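Local coordinates for Ras-associated and pleckstrin homology domains-containing protein 1 (Homo sapiens, PDB 4GN1), which mediates localized membrane signals, targets EVL and VASP to the leading edge, interacts with RAC1 and is implicated in regulating lamellipodial dynamics, at residues A[57-65]-A[83-92]. Sequence-based numbering, arbitrary orientation.
Sequences QMERIFEDH and LIFMERIEKY
Ile61 CD1 sits on one face of the Arg88 guanidinium, 3.8 Å from its plane and displaced from the middle, while the carboxylates of Glu59 and Glu90 lie at its edge. Arg88 NH1 gives a nearly straight bond to Glu59 OE2 (2.6 Å, 164°). This bond runs within the guanidinium plane but reaches the oxygen from above the carboxylate, the two planes being 39° apart. A weak bond from Arg88 NH2 ends on the same oxygen. Along the edge Arg88 NE meets Glu90 OE2 at 2.7 Å, so two carboxylates fix the rotation of the guanidinium. Bends at chi2 and chi3, both near -65°, fold the arginine chain back against Ile61, whose CD1 also touches Arg88 CB at 3.8 Å. Beside it, Ile61 CG2 packs on Lys91 CD at 3.9 Å. Asp64 OD2 accepts two bonds here: Lys91 NZ at 3.0 Å on the syn side, and Tyr92 OH at 2.8 Å from above the carboxylate plane. Lys91 NZ also bonds the carbonyl O of Trp47, and Asp64 OD2 has a further salt bridge to Arg29, an arrangement that would probably keep the aspartate ionised. Lys91 CG covers the middle of the Tyr92 ring. At the far end Leu83 CD1 touches the edge of the Phe62 ring at CE2, 4.0 Å away. Within the ubiquitin-like Ras-associating domain, strands 58-61 and 83-87 both flank strand 47-53, so the contact spans that strand through side chains; strand 184-188 of the PH domain continues the pairing beyond 58-61, and Tyr92 leads into helix 93-96 beside helix 242-251.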
loop_
_atom_site.group_PDB
_atom_site.type_symbol
_atom_site.label_atom_id
_atom_site.label_comp_id
_atom_site.label_asym_id
_atom_site.label_seq_id
_atom_site.Cartn_x
_atom_site.Cartn_y
_atom_site.Cartn_z
ATOM N N GLN A 57 11.569 -8.693 -3.949
ATOM C CA GLN A 57 10.586 -9.663 -3.475
ATOM C C GLN A 57 9.450 -9.009 -2.655
ATOM O O GLN A 57 9.152 -9.400 -1.530
ATOM C CB GLN A 57 11.291 -10.796 -2.709
ATOM C CG GLN A 57 10.619 -12.158 -2.803
ATOM C CD GLN A 57 11.374 -13.245 -2.041
ATOM O OE1 GLN A 57 12.417 -13.721 -2.491
ATOM N NE2 GLN A 57 10.849 -13.641 -0.883
ATOM N N MET A 58 8.812 -8.010 -3.238
ATOM C CA MET A 58 7.701 -7.351 -2.577
ATOM C C MET A 58 6.636 -6.962 -3.610
ATOM O O MET A 58 6.837 -7.125 -4.816
ATOM C CB MET A 58 8.218 -6.126 -1.796
ATOM C CG MET A 58 8.879 -5.098 -2.695
ATOM S SD MET A 58 9.538 -3.653 -1.855
ATOM C CE MET A 58 11.129 -4.283 -1.333
ATOM N N GLU A 59 5.503 -6.436 -3.165
ATOM C CA GLU A 59 4.461 -6.124 -4.131
ATOM C C GLU A 59 3.528 -5.048 -3.620
ATOM O O GLU A 59 3.371 -4.899 -2.413
ATOM C CB GLU A 59 3.657 -7.382 -4.450
ATOM C CG GLU A 59 2.828 -7.860 -3.275
ATOM C CD GLU A 59 1.867 -8.984 -3.619
ATOM O OE1 GLU A 59 2.205 -9.826 -4.508
ATOM O OE2 GLU A 59 0.783 -9.019 -2.961
ATOM N N ARG A 60 2.903 -4.294 -4.523
ATOM C CA ARG A 60 1.858 -3.382 -4.091
ATOM C C ARG A 60 0.678 -3.394 -5.030
ATOM O O ARG A 60 0.813 -3.669 -6.237
ATOM C CB ARG A 60 2.393 -1.951 -3.906
ATOM C CG ARG A 60 2.875 -1.216 -5.154
ATOM C CD ARG A 60 3.245 0.259 -4.845
ATOM N NE ARG A 60 3.368 1.054 -6.070
ATOM C CZ ARG A 60 2.460 1.952 -6.482
ATOM N NH1 ARG A 60 1.364 2.207 -5.769
ATOM N NH2 ARG A 60 2.648 2.612 -7.621
ATOM N N ILE A 61 -0.486 -3.115 -4.466
ATOM C CA ILE A 61 -1.668 -2.866 -5.254
ATOM C C ILE A 61 -1.632 -1.394 -5.644
ATOM O O ILE A 61 -1.575 -0.529 -4.783
ATOM C CB ILE A 61 -2.936 -3.171 -4.449
ATOM C CG1 ILE A 61 -2.905 -4.607 -3.943
ATOM C CG2 ILE A 61 -4.204 -2.879 -5.265
ATOM C CD1 ILE A 61 -3.624 -4.804 -2.623
ATOM N N PHE A 62 -1.610 -1.117 -6.945
ATOM C CA PHE A 62 -1.671 0.254 -7.447
ATOM C C PHE A 62 -2.942 0.883 -6.950
ATOM O O PHE A 62 -3.944 0.182 -6.813
ATOM C CB PHE A 62 -1.762 0.259 -8.968
ATOM C CG PHE A 62 -0.496 -0.106 -9.656
ATOM C CD1 PHE A 62 0.599 0.731 -9.606
ATOM C CD2 PHE A 62 -0.402 -1.283 -10.367
ATOM C CE1 PHE A 62 1.770 0.406 -10.253
ATOM C CE2 PHE A 62 0.768 -1.611 -11.029
ATOM C CZ PHE A 62 1.850 -0.761 -10.977
ATOM N N GLU A 63 -2.915 2.193 -6.690
ATOM C CA GLU A 63 -4.170 2.912 -6.531
ATOM C C GLU A 63 -4.743 3.199 -7.925
ATOM O O GLU A 63 -4.006 3.432 -8.907
ATOM C CB GLU A 63 -4.012 4.203 -5.712
ATOM C CG GLU A 63 -3.160 4.074 -4.442
ATOM C CD GLU A 63 -3.688 3.066 -3.416
ATOM O OE1 GLU A 63 -2.833 2.553 -2.641
ATOM O OE2 GLU A 63 -4.927 2.808 -3.339
ATOM N N ASP A 64 -6.066 3.182 -7.995
ATOM C CA ASP A 64 -6.784 3.197 -9.270
ATOM C C ASP A 64 -6.664 4.476 -10.072
ATOM O O ASP A 64 -6.883 4.490 -11.291
ATOM C CB ASP A 64 -8.241 2.847 -9.016
ATOM C CG ASP A 64 -8.406 1.391 -8.672
ATOM O OD1 ASP A 64 -7.468 0.614 -8.993
ATOM O OD2 ASP A 64 -9.451 1.036 -8.074
ATOM N N HIS A 65 -6.277 5.536 -9.388
ATOM C CA HIS A 65 -6.078 6.824 -10.005
ATOM C C HIS A 65 -4.744 6.993 -10.652
ATOM O O HIS A 65 -4.474 8.050 -11.212
ATOM C CB HIS A 65 -6.258 7.917 -8.960
ATOM C CG HIS A 65 -5.151 7.985 -7.917
ATOM N ND1 HIS A 65 -4.214 8.983 -7.898
ATOM C CD2 HIS A 65 -4.900 7.208 -6.811
ATOM C CE1 HIS A 65 -3.408 8.828 -6.848
ATOM N NE2 HIS A 65 -3.810 7.730 -6.186
ATOM N N LEU A 83 3.125 -7.714 -13.591
ATOM C CA LEU A 83 1.835 -7.141 -13.335
ATOM C C LEU A 83 0.919 -8.312 -13.074
ATOM O O LEU A 83 1.025 -9.354 -13.739
ATOM C CB LEU A 83 1.364 -6.352 -14.541
ATOM C CG LEU A 83 1.409 -4.815 -14.523
ATOM C CD1 LEU A 83 2.465 -4.225 -13.599
ATOM C CD2 LEU A 83 1.527 -4.234 -15.920
ATOM N N ILE A 84 0.037 -8.156 -12.089
ATOM C CA ILE A 84 -0.876 -9.211 -11.733
ATOM C C ILE A 84 -2.296 -8.679 -11.552
ATOM O O ILE A 84 -2.541 -7.749 -10.772
ATOM C CB ILE A 84 -0.436 -9.962 -10.452
ATOM C CG1 ILE A 84 1.058 -10.276 -10.490
ATOM C CG2 ILE A 84 -1.244 -11.245 -10.293
ATOM C CD1 ILE A 84 1.567 -11.137 -9.343
ATOM N N PHE A 85 -3.226 -9.320 -12.255
ATOM C CA PHE A 85 -4.630 -8.996 -12.185
ATOM C C PHE A 85 -5.319 -10.038 -11.329
ATOM O O PHE A 85 -5.434 -11.178 -11.734
ATOM C CB PHE A 85 -5.202 -8.981 -13.594
ATOM C CG PHE A 85 -6.683 -8.826 -13.649
ATOM C CD1 PHE A 85 -7.283 -7.626 -13.287
ATOM C CD2 PHE A 85 -7.470 -9.860 -14.078
ATOM C CE1 PHE A 85 -8.657 -7.474 -13.355
ATOM C CE2 PHE A 85 -8.844 -9.719 -14.151
ATOM C CZ PHE A 85 -9.439 -8.530 -13.793
ATOM N N MET A 86 -5.737 -9.640 -10.131
ATOM C CA MET A 86 -6.391 -10.530 -9.149
ATOM C C MET A 86 -7.277 -9.726 -8.200
ATOM O O MET A 86 -7.094 -8.534 -8.035
ATOM C CB MET A 86 -5.355 -11.294 -8.308
ATOM C CG MET A 86 -4.329 -10.401 -7.615
ATOM S SD MET A 86 -2.967 -11.309 -6.830
ATOM C CE MET A 86 -3.903 -12.620 -6.021
ATOM N N GLU A 87 -8.234 -10.391 -7.579
ATOM C CA GLU A 87 -9.038 -9.782 -6.549
ATOM C C GLU A 87 -8.189 -9.598 -5.316
ATOM O O GLU A 87 -7.553 -10.544 -4.842
ATOM C CB GLU A 87 -10.175 -10.715 -6.187
ATOM C CG GLU A 87 -11.431 -10.514 -6.993
ATOM C CD GLU A 87 -12.284 -11.748 -6.929
ATOM O OE1 GLU A 87 -13.441 -11.632 -6.502
ATOM O OE2 GLU A 87 -11.766 -12.844 -7.285
ATOM N N ARG A 88 -8.157 -8.384 -4.796
ATOM C CA ARG A 88 -7.496 -8.158 -3.509
ATOM C C ARG A 88 -8.475 -7.484 -2.551
ATOM O O ARG A 88 -8.935 -6.371 -2.803
ATOM C CB ARG A 88 -6.215 -7.336 -3.695
ATOM C CG ARG A 88 -5.142 -8.025 -4.552
ATOM C CD ARG A 88 -4.529 -9.248 -3.883
ATOM N NE ARG A 88 -3.794 -8.855 -2.683
ATOM C CZ ARG A 88 -2.472 -8.771 -2.585
ATOM N NH1 ARG A 88 -1.699 -9.107 -3.606
ATOM N NH2 ARG A 88 -1.928 -8.395 -1.436
ATOM N N ILE A 89 -8.833 -8.153 -1.465
ATOM C CA ILE A 89 -9.749 -7.497 -0.496
ATOM C C ILE A 89 -9.074 -6.337 0.218
ATOM O O ILE A 89 -9.734 -5.349 0.524
ATOM C CB ILE A 89 -10.436 -8.474 0.495
ATOM C CG1 ILE A 89 -9.435 -9.102 1.474
ATOM C CG2 ILE A 89 -11.247 -9.512 -0.291
ATOM C CD1 ILE A 89 -10.044 -10.090 2.454
ATOM N N GLU A 90 -7.759 -6.437 0.421
ATOM C CA GLU A 90 -6.994 -5.364 1.039
ATOM C C GLU A 90 -7.268 -3.981 0.431
ATOM O O GLU A 90 -7.147 -2.980 1.138
ATOM C CB GLU A 90 -5.481 -5.607 0.951
ATOM C CG GLU A 90 -4.939 -6.796 1.704
ATOM C CD GLU A 90 -4.496 -7.924 0.788
ATOM O OE1 GLU A 90 -3.665 -8.737 1.232
ATOM O OE2 GLU A 90 -4.961 -8.007 -0.364
ATOM N N LYS A 91 -7.611 -3.906 -0.864
ATOM C CA LYS A 91 -7.663 -2.587 -1.539
ATOM C C LYS A 91 -8.717 -1.654 -0.946
ATOM O O LYS A 91 -8.433 -0.496 -0.668
ATOM C CB LYS A 91 -7.821 -2.698 -3.080
ATOM C CG LYS A 91 -7.803 -1.328 -3.775
ATOM C CD LYS A 91 -7.769 -1.380 -5.311
ATOM C CE LYS A 91 -9.069 -1.926 -5.935
ATOM N NZ LYS A 91 -9.048 -1.904 -7.423
ATOM N N TYR A 92 -9.931 -2.150 -0.769
ATOM C CA TYR A 92 -10.974 -1.308 -0.194
ATOM C C TYR A 92 -11.498 -1.770 1.165
ATOM O O TYR A 92 -12.581 -1.357 1.586
ATOM C CB TYR A 92 -12.116 -1.083 -1.195
ATOM C CG TYR A 92 -11.658 -0.252 -2.367
ATOM C CD1 TYR A 92 -11.062 1.013 -2.169
ATOM C CD2 TYR A 92 -11.784 -0.724 -3.671
ATOM C CE1 TYR A 92 -10.623 1.772 -3.237
ATOM C CE2 TYR A 92 -11.354 0.029 -4.739
ATOM C CZ TYR A 92 -10.778 1.273 -4.519
ATOM O OH TYR A 92 -10.337 1.995 -5.592
#